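PDB 6FSF: GTPase-activating protein BEM3, which activates the GTPase activity of Cdc42 and, less efficiently, of Rho1, and binds phosphatidylinositol 3-phosphate, this piece holding its tandem PX and PH domains. Local coordinates for residues D15-L27 with R96-F108. Numbering follows the deposited sequence.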
ATOM      1  N   ASP A  15      -9.903 -12.707  20.076  1.00 84.51           N
ATOM      2  CA  ASP A  15      -8.467 -12.474  20.148  1.00 77.35           C
ATOM      3  C   ASP A  15      -8.009 -11.330  19.252  1.00 69.95           C
ATOM      4  O   ASP A  15      -6.809 -11.214  18.980  1.00 63.63           O
ATOM      5  CB  ASP A  15      -7.705 -13.751  19.786  1.00 80.50           C
ATOM      6  CG  ASP A  15      -7.953 -14.878  20.767  1.00 86.23           C
ATOM      7  OD1 ASP A  15      -8.230 -14.589  21.949  1.00 91.48           O
ATOM      8  OD2 ASP A  15      -7.867 -16.054  20.356  1.00 85.97           O
ATOM      9  N   PHE A  16      -8.929 -10.483  18.785  1.00 64.17           N
ATOM     10  CA  PHE A  16      -8.545  -9.349  17.952  1.00 67.35           C
ATOM     11  C   PHE A  16      -7.630  -8.377  18.683  1.00 68.50           C
ATOM     12  O   PHE A  16      -6.896  -7.622  18.033  1.00 75.64           O
ATOM     13  CB  PHE A  16      -9.784  -8.605  17.457  1.00 54.16           C
ATOM     14  CG  PHE A  16     -10.503  -9.298  16.339  1.00 61.14           C
ATOM     15  CD1 PHE A  16      -9.898 -10.325  15.634  1.00 65.85           C
ATOM     16  CD2 PHE A  16     -11.786  -8.912  15.986  1.00 68.42           C
ATOM     17  CE1 PHE A  16     -10.563 -10.959  14.602  1.00 65.88           C
ATOM     18  CE2 PHE A  16     -12.454  -9.542  14.956  1.00 69.21           C
ATOM     19  CZ  PHE A  16     -11.843 -10.565  14.263  1.00 64.48           C
ATOM     20  N   GLY A  17      -7.657  -8.372  20.017  1.00 71.71           N
ATOM     21  CA  GLY A  17      -6.825  -7.451  20.767  1.00 72.76           C
ATOM     22  C   GLY A  17      -5.357  -7.821  20.795  1.00 74.59           C
ATOM     23  O   GLY A  17      -4.529  -6.989  21.180  1.00 75.97           O
ATOM     24  N   THR A  18      -5.014  -9.042  20.392  1.00 67.31           N
ATOM     25  CA  THR A  18      -3.640  -9.520  20.442  1.00 67.63           C
ATOM     26  C   THR A  18      -2.886  -9.318  19.133  1.00 66.93           C
ATOM     27  O   THR A  18      -1.770  -9.830  18.993  1.00 64.30           O
ATOM     28  CB  THR A  18      -3.606 -11.004  20.817  1.00 70.70           C
ATOM     29  OG1 THR A  18      -4.047 -11.791  19.701  1.00 64.02           O
ATOM     30  CG2 THR A  18      -4.514 -11.273  22.007  1.00 71.03           C
ATOM     31  N   ILE A  19      -3.460  -8.597  18.173  1.00 66.85           N
ATOM     32  CA  ILE A  19      -2.825  -8.414  16.875  1.00 67.62           C
ATOM     33  C   ILE A  19      -2.669  -6.928  16.585  1.00 65.55           C
ATOM     34  O   ILE A  19      -3.461  -6.094  17.039  1.00 67.97           O
ATOM     35  CB  ILE A  19      -3.609  -9.099  15.731  1.00 65.76           C
ATOM     36  CG1 ILE A  19      -5.008  -8.486  15.577  1.00 71.87           C
ATOM     37  CG2 ILE A  19      -3.695 -10.601  15.958  1.00 64.28           C
ATOM     38  CD1 ILE A  19      -5.729  -8.918  14.312  1.00 82.98           C
ATOM     39  N   GLN A  20      -1.621  -6.603  15.832  1.00 63.00           N
ATOM     40  CA  GLN A  20      -1.459  -5.292  15.227  1.00 63.26           C
ATOM     41  C   GLN A  20      -1.612  -5.426  13.719  1.00 60.45           C
ATOM     42  O   GLN A  20      -1.331  -6.482  13.146  1.00 61.26           O
ATOM     43  CB  GLN A  20      -0.094  -4.683  15.559  1.00 65.02           C
ATOM     44  CG  GLN A  20       0.284  -4.724  17.024  1.00 73.83           C
ATOM     45  CD  GLN A  20       1.732  -4.336  17.249  1.00 75.18           C
ATOM     46  OE1 GLN A  20       2.500  -5.084  17.851  1.00 79.80           O
ATOM     47  NE2 GLN A  20       2.112  -3.161  16.759  1.00 76.84           N
ATOM     48  N   ILE A  21      -2.062  -4.350  13.080  1.00 56.92           N
ATOM     49  CA  ILE A  21      -2.202  -4.316  11.630  1.00 60.61           C
ATOM     50  C   ILE A  21      -1.249  -3.274  11.069  1.00 59.74           C
ATOM     51  O   ILE A  21      -0.884  -2.309  11.746  1.00 67.87           O
ATOM     52  CB  ILE A  21      -3.660  -4.030  11.191  1.00 65.60           C
ATOM     53  CG1 ILE A  21      -4.053  -2.571  11.473  1.00 72.33           C
ATOM     54  CG2 ILE A  21      -4.621  -4.984  11.883  1.00 55.70           C
ATOM     55  CD1 ILE A  21      -3.954  -1.652  10.260  1.00 80.41           C
ATOM     56  N   GLU A  22      -0.842  -3.480   9.820  1.00 57.41           N
ATOM     57  CA  GLU A  22      -0.033  -2.501   9.100  1.00 57.66           C
ATOM     58  C   GLU A  22      -0.407  -2.577   7.629  1.00 61.35           C
ATOM     59  O   GLU A  22      -0.145  -3.589   6.974  1.00 53.74           O
ATOM     60  CB  GLU A  22       1.459  -2.746   9.297  1.00 53.16           C
ATOM     61  CG  GLU A  22       2.334  -1.672   8.663  1.00 73.28           C
ATOM     62  CD  GLU A  22       3.816  -1.945   8.822  1.00 83.39           C
ATOM     63  OE1 GLU A  22       4.171  -2.974   9.439  1.00 90.30           O
ATOM     64  OE2 GLU A  22       4.628  -1.131   8.331  1.00 75.43           O
ATOM     65  N   VAL A  23      -1.031  -1.517   7.123  1.00 48.91           N
ATOM     66  CA  VAL A  23      -1.309  -1.406   5.696  1.00 52.48           C
ATOM     67  C   VAL A  23       0.019  -1.145   4.993  1.00 56.94           C
ATOM     68  O   VAL A  23       0.632  -0.091   5.181  1.00 56.09           O
ATOM     69  CB  VAL A  23      -2.327  -0.296   5.405  1.00 48.37           C
ATOM     70  CG1 VAL A  23      -2.656  -0.247   3.923  1.00 45.87           C
ATOM     71  CG2 VAL A  23      -3.589  -0.511   6.227  1.00 55.44           C
ATOM     72  N   LEU A  24       0.476  -2.112   4.201  1.00 49.44           N
ATOM     73  CA  LEU A  24       1.786  -2.012   3.571  1.00 49.70           C
ATOM     74  C   LEU A  24       1.752  -1.293   2.230  1.00 52.30           C
ATOM     75  O   LEU A  24       2.755  -0.682   1.841  1.00 58.02           O
ATOM     76  CB  LEU A  24       2.387  -3.409   3.382  1.00 48.06           C
ATOM     77  CG  LEU A  24       2.632  -4.250   4.640  1.00 58.91           C
ATOM     78  CD1 LEU A  24       3.147  -5.633   4.266  1.00 53.43           C
ATOM     79  CD2 LEU A  24       3.600  -3.555   5.585  1.00 51.18           C
ATOM     80  N   SER A  25       0.627  -1.344   1.521  1.00 53.20           N
ATOM     81  CA  SER A  25       0.550  -0.798   0.171  1.00 51.25           C
ATOM     82  C   SER A  25      -0.903  -0.723  -0.268  1.00 50.71           C
ATOM     83  O   SER A  25      -1.758  -1.478   0.205  1.00 52.83           O
ATOM     84  CB  SER A  25       1.348  -1.645  -0.824  1.00 51.27           C
ATOM     85  OG  SER A  25       1.143  -1.191  -2.153  1.00 47.40           O
ATOM     86  N   THR A  26      -1.166   0.208  -1.189  1.00 49.38           N
ATOM     87  CA  THR A  26      -2.420   0.265  -1.932  1.00 53.11           C
ATOM     88  C   THR A  26      -2.172   0.194  -3.436  1.00 59.60           C
ATOM     89  O   THR A  26      -3.042   0.570  -4.227  1.00 54.18           O
ATOM     90  CB  THR A  26      -3.210   1.528  -1.583  1.00 59.31           C
ATOM     91  OG1 THR A  26      -2.499   2.686  -2.040  1.00 51.62           O
ATOM     92  CG2 THR A  26      -3.413   1.633  -0.075  1.00 55.06           C
ATOM     93  N   LEU A  27      -0.990  -0.280  -3.842  1.00 51.80           N
ATOM     94  CA  LEU A  27      -0.640  -0.470  -5.246  1.00 58.41           C
ATOM     95  C   LEU A  27      -0.302  -1.924  -5.550  1.00 62.37           C
ATOM     96  O   LEU A  27       0.329  -2.213  -6.571  1.00 63.78           O
ATOM     97  CB  LEU A  27       0.533   0.432  -5.634  1.00 55.73           C
ATOM     98  CG  LEU A  27       0.333   1.930  -5.421  1.00 57.87           C
ATOM     99  CD1 LEU A  27       1.595   2.679  -5.813  1.00 57.22           C
ATOM    100  CD2 LEU A  27      -0.862   2.425  -6.215  1.00 55.45           C
ATOM    101  N   ARG A  96      -4.103   8.096   1.452  1.00 49.09           N
ATOM    102  CA  ARG A  96      -5.107   7.054   1.654  1.00 48.88           C
ATOM    103  C   ARG A  96      -4.537   5.854   2.400  1.00 46.11           C
ATOM    104  O   ARG A  96      -5.285   5.124   3.064  1.00 56.79           O
ATOM    105  CB  ARG A  96      -5.692   6.622   0.308  1.00 42.91           C
ATOM    106  CG  ARG A  96      -4.741   5.826  -0.581  1.00 53.89           C
ATOM    107  CD  ARG A  96      -5.247   5.785  -2.018  1.00 47.02           C
ATOM    108  NE  ARG A  96      -4.574   4.773  -2.824  1.00 48.72           N
ATOM    109  CZ  ARG A  96      -4.744   4.630  -4.136  1.00 56.56           C
ATOM    110  NH1 ARG A  96      -5.562   5.442  -4.792  1.00 48.53           N
ATOM    111  NH2 ARG A  96      -4.092   3.678  -4.792  1.00 48.46           N
ATOM    112  N   LYS A  97      -3.223   5.636   2.312  1.00 48.72           N
ATOM    113  CA  LYS A  97      -2.601   4.556   3.069  1.00 54.66           C
ATOM    114  C   LYS A  97      -2.591   4.866   4.562  1.00 52.08           C
ATOM    115  O   LYS A  97      -2.762   3.964   5.392  1.00 46.19           O
ATOM    116  CB  LYS A  97      -1.186   4.317   2.549  1.00 49.38           C
ATOM    117  CG  LYS A  97      -0.417   3.206   3.244  1.00 56.31           C
ATOM    118  CD  LYS A  97       0.924   3.004   2.560  1.00 55.52           C
ATOM    119  CE  LYS A  97       1.855   2.143   3.389  1.00 55.89           C
ATOM    120  NZ  LYS A  97       2.095   2.734   4.733  1.00 67.59           N
ATOM    121  N   ASN A  98      -2.403   6.139   4.924  1.00 55.60           N
ATOM    122  CA  ASN A  98      -2.412   6.511   6.335  1.00 55.62           C
ATOM    123  C   ASN A  98      -3.815   6.425   6.922  1.00 54.06           C
ATOM    124  O   ASN A  98      -3.989   5.998   8.070  1.00 50.19           O
ATOM    125  CB  ASN A  98      -1.847   7.921   6.514  1.00 71.66           C
ATOM    126  CG  ASN A  98      -0.408   8.034   6.059  1.00 83.08           C
ATOM    127  OD1 ASN A  98       0.339   7.056   6.076  1.00 80.77           O
ATOM    128  ND2 ASN A  98      -0.007   9.234   5.657  1.00 81.60           N
ATOM    129  N   ILE A  99      -4.826   6.832   6.153  1.00 42.60           N
ATOM    130  CA  ILE A  99      -6.201   6.748   6.637  1.00 48.46           C
ATOM    131  C   ILE A  99      -6.603   5.293   6.835  1.00 48.10           C
ATOM    132  O   ILE A  99      -7.272   4.944   7.817  1.00 51.59           O
ATOM    133  CB  ILE A  99      -7.153   7.472   5.668  1.00 45.01           C
ATOM    134  CG1 ILE A  99      -6.715   8.924   5.469  1.00 46.96           C
ATOM    135  CG2 ILE A  99      -8.592   7.393   6.167  1.00 39.43           C
ATOM    136  CD1 ILE A  99      -7.597   9.703   4.536  1.00 48.42           C
ATOM    137  N   LEU A 100      -6.209   4.421   5.904  1.00 46.45           N
ATOM    138  CA  LEU A 100      -6.538   3.005   6.035  1.00 45.64           C
ATOM    139  C   LEU A 100      -5.844   2.388   7.243  1.00 44.07           C
ATOM    140  O   LEU A 100      -6.412   1.519   7.915  1.00 50.46           O
ATOM    141  CB  LEU A 100      -6.168   2.259   4.754  1.00 44.25           C
ATOM    142  CG  LEU A 100      -7.129   2.429   3.577  1.00 48.21           C
ATOM    143  CD1 LEU A 100      -6.490   1.937   2.290  1.00 50.23           C
ATOM    144  CD2 LEU A 100      -8.433   1.694   3.842  1.00 45.32           C
ATOM    145  N   ASN A 101      -4.615   2.821   7.534  1.00 47.90           N
ATOM    146  CA  ASN A 101      -3.931   2.360   8.739  1.00 43.29           C
ATOM    147  C   ASN A 101      -4.704   2.754   9.992  1.00 49.29           C
ATOM    148  O   ASN A 101      -4.920   1.930  10.888  1.00 47.05           O
ATOM    149  CB  ASN A 101      -2.509   2.920   8.783  1.00 51.96           C
ATOM    150  CG  ASN A 101      -1.466   1.881   8.429  1.00 57.75           C
ATOM    151  OD1 ASN A 101      -1.571   0.721   8.824  1.00 55.12           O
ATOM    152  ND2 ASN A 101      -0.451   2.293   7.678  1.00 56.24           N
ATOM    153  N   GLN A 102      -5.127   4.018  10.070  1.00 48.18           N
ATOM    154  CA  GLN A 102      -5.947   4.465  11.193  1.00 49.45           C
ATOM    155  C   GLN A 102      -7.260   3.699  11.255  1.00 54.77           C
ATOM    156  O   GLN A 102      -7.749   3.373  12.344  1.00 58.20           O
ATOM    157  CB  GLN A 102      -6.219   5.963  11.078  1.00 51.43           C
ATOM    158  CG  GLN A 102      -4.988   6.821  11.236  1.00 58.46           C
ATOM    159  CD  GLN A 102      -4.259   6.531  12.528  1.00 59.49           C
ATOM    160  OE1 GLN A 102      -3.151   5.998  12.521  1.00 57.36           O
ATOM    161  NE2 GLN A 102      -4.879   6.881  13.648  1.00 47.68           N
ATOM    162  N   TYR A 103      -7.848   3.412  10.093  1.00 49.80           N
ATOM    163  CA  TYR A 103      -9.143   2.742  10.043  1.00 51.68           C
ATOM    164  C   TYR A 103      -9.068   1.348  10.652  1.00 51.39           C
ATOM    165  O   TYR A 103      -9.843   1.003  11.553  1.00 51.25           O
ATOM    166  CB  TYR A 103      -9.629   2.677   8.595  1.00 52.28           C
ATOM    167  CG  TYR A 103     -10.916   1.909   8.392  1.00 51.84           C
ATOM    168  CD1 TYR A 103     -12.147   2.537   8.527  1.00 59.02           C
ATOM    169  CD2 TYR A 103     -10.902   0.564   8.044  1.00 50.45           C
ATOM    170  CE1 TYR A 103     -13.327   1.843   8.333  1.00 49.55           C
ATOM    171  CE2 TYR A 103     -12.076  -0.139   7.849  1.00 52.27           C
ATOM    172  CZ  TYR A 103     -13.286   0.508   7.994  1.00 56.52           C
ATOM    173  OH  TYR A 103     -14.459  -0.184   7.798  1.00 54.95           O
ATOM    174  N   TYR A 104      -8.136   0.526  10.168  1.00 42.42           N
ATOM    175  CA  TYR A 104      -8.113  -0.869  10.595  1.00 49.31           C
ATOM    176  C   TYR A 104      -7.491  -1.037  11.973  1.00 47.38           C
ATOM    177  O   TYR A 104      -7.763  -2.031  12.654  1.00 62.17           O
ATOM    178  CB  TYR A 104      -7.386  -1.722   9.563  1.00 50.85           C
ATOM    179  CG  TYR A 104      -8.263  -2.108   8.395  1.00 55.15           C
ATOM    180  CD1 TYR A 104      -9.411  -2.862   8.591  1.00 50.70           C
ATOM    181  CD2 TYR A 104      -7.942  -1.727   7.100  1.00 43.70           C
ATOM    182  CE1 TYR A 104     -10.219  -3.219   7.532  1.00 43.76           C
ATOM    183  CE2 TYR A 104      -8.744  -2.074   6.035  1.00 53.13           C
ATOM    184  CZ  TYR A 104      -9.884  -2.823   6.255  1.00 53.68           C
ATOM    185  OH  TYR A 104     -10.690  -3.179   5.193  1.00 55.02           O
ATOM    186  N   THR A 105      -6.655  -0.092  12.402  1.00 42.60           N
ATOM    187  CA  THR A 105      -6.202  -0.099  13.788  1.00 42.83           C
ATOM    188  C   THR A 105      -7.377   0.089  14.737  1.00 49.19           C
ATOM    189  O   THR A 105      -7.453  -0.564  15.784  1.00 54.49           O
ATOM    190  CB  THR A 105      -5.145   0.989  14.012  1.00 52.22           C
ATOM    191  OG1 THR A 105      -3.970   0.682  13.247  1.00 53.42           O
ATOM    192  CG2 THR A 105      -4.768   1.089  15.482  1.00 51.14           C
ATOM    193  N   SER A 106      -8.313   0.967  14.375  1.00 48.98           N
ATOM    194  CA  SER A 106      -9.481   1.191  15.219  1.00 56.33           C
ATOM    195  C   SER A 106     -10.403  -0.025  15.221  1.00 56.86           C
ATOM    196  O   SER A 106     -10.973  -0.374  16.262  1.00 58.95           O
ATOM    197  CB  SER A 106     -10.228   2.442  14.751  1.00 57.35           C
ATOM    198  OG  SER A 106      -9.391   3.585  14.795  1.00 59.45           O
ATOM    199  N   ILE A 107     -10.545  -0.687  14.069  1.00 58.59           N
ATOM    200  CA  ILE A 107     -11.458  -1.822  13.955  1.00 60.78           C
ATOM    201  C   ILE A 107     -11.070  -2.920  14.940  1.00 68.34           C
ATOM    202  O   ILE A 107     -11.887  -3.369  15.752  1.00 57.48           O
ATOM    203  CB  ILE A 107     -11.481  -2.344  12.507  1.00 61.01           C
ATOM    204  CG1 ILE A 107     -12.161  -1.330  11.591  1.00 55.69           C
ATOM    205  CG2 ILE A 107     -12.182  -3.690  12.428  1.00 55.57           C
ATOM    206  CD1 ILE A 107     -13.592  -1.015  11.982  1.00 57.89           C
ATOM    207  N   PHE A 108      -9.813  -3.359  14.891  1.00 63.33           N
ATOM    208  CA  PHE A 108      -9.330  -4.422  15.760  1.00 63.82           C
ATOM    209  C   PHE A 108      -9.015  -3.941  17.173  1.00 63.87           C
ATOM    210  O   PHE A 108      -8.441  -4.707  17.956  1.00 65.17           O
ATOM    211  CB  PHE A 108      -8.097  -5.083  15.136  1.00 54.87           C
ATOM    212  CG  PHE A 108      -8.395  -5.844  13.872  1.00 68.06           C
ATOM    213  CD1 PHE A 108      -8.176  -5.268  12.632  1.00 66.49           C
ATOM    214  CD2 PHE A 108      -8.916  -7.125  13.928  1.00 66.30           C
ATOM    215  CE1 PHE A 108      -8.460  -5.965  11.464  1.00 67.15           C
ATOM    216  CE2 PHE A 108      -9.202  -7.827  12.767  1.00 57.43           C
ATOM    217  CZ  PHE A 108      -8.976  -7.248  11.532  1.00 53.60           C
TER
HETATM  218  O   HOH W   1      -2.923  -2.210  14.868  1.00 53.17           O
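Phe108, the first residue beyond helix 96-107, drives its ring between Phe16, in the 3-10 turn before the strand, and Ile19 and Ile21 at the start of strand 19-25. Its CB lies 4.0 Å from Phe16 O. From there CG and CD2 run beneath CD1 of Ile19, which makes a CH-pi contact over the ring face, 4.1 Å from the Phe108 centroid. CD2 and CE2 form the leading edge of a T-shaped stack, CE2 lying over the centre of the Phe16 ring with the two planes at 84°. On the other flank, CD1 and CE1 meet CG2 of Ile21. Helix 115-125 joins this cluster through Ile121 and Ile125.

Farther along, Ile21 CD1 presses on Tyr104 CB at 3.5 Å. Val23 N gives a nearly straight bond (170°) to Asn101 OD1, 2.9 Å long, although it approaches from above the amide plane. At the corner the chain turns at Thr26, the Arg96 chain, extended from CG to NE after a chi1 of 71°, brings NE to Thr26 OG1 at 3.0 Å, a bond within the guanidinium plane; NH2 adds weak bonds to Thr26 OG1 and O, while NH1 binds Leu84 O. A leucine in place of Arg96 would probably leave Thr26 OG1 and Leu84 O without these donors.

The helix thus packs nearly antiparallel to the edge strand of the PX-domain sheet, with aromatic and aliphatic contacts at one end and, toward the other, directional hydrogen bonds likely to fix its position along the strand.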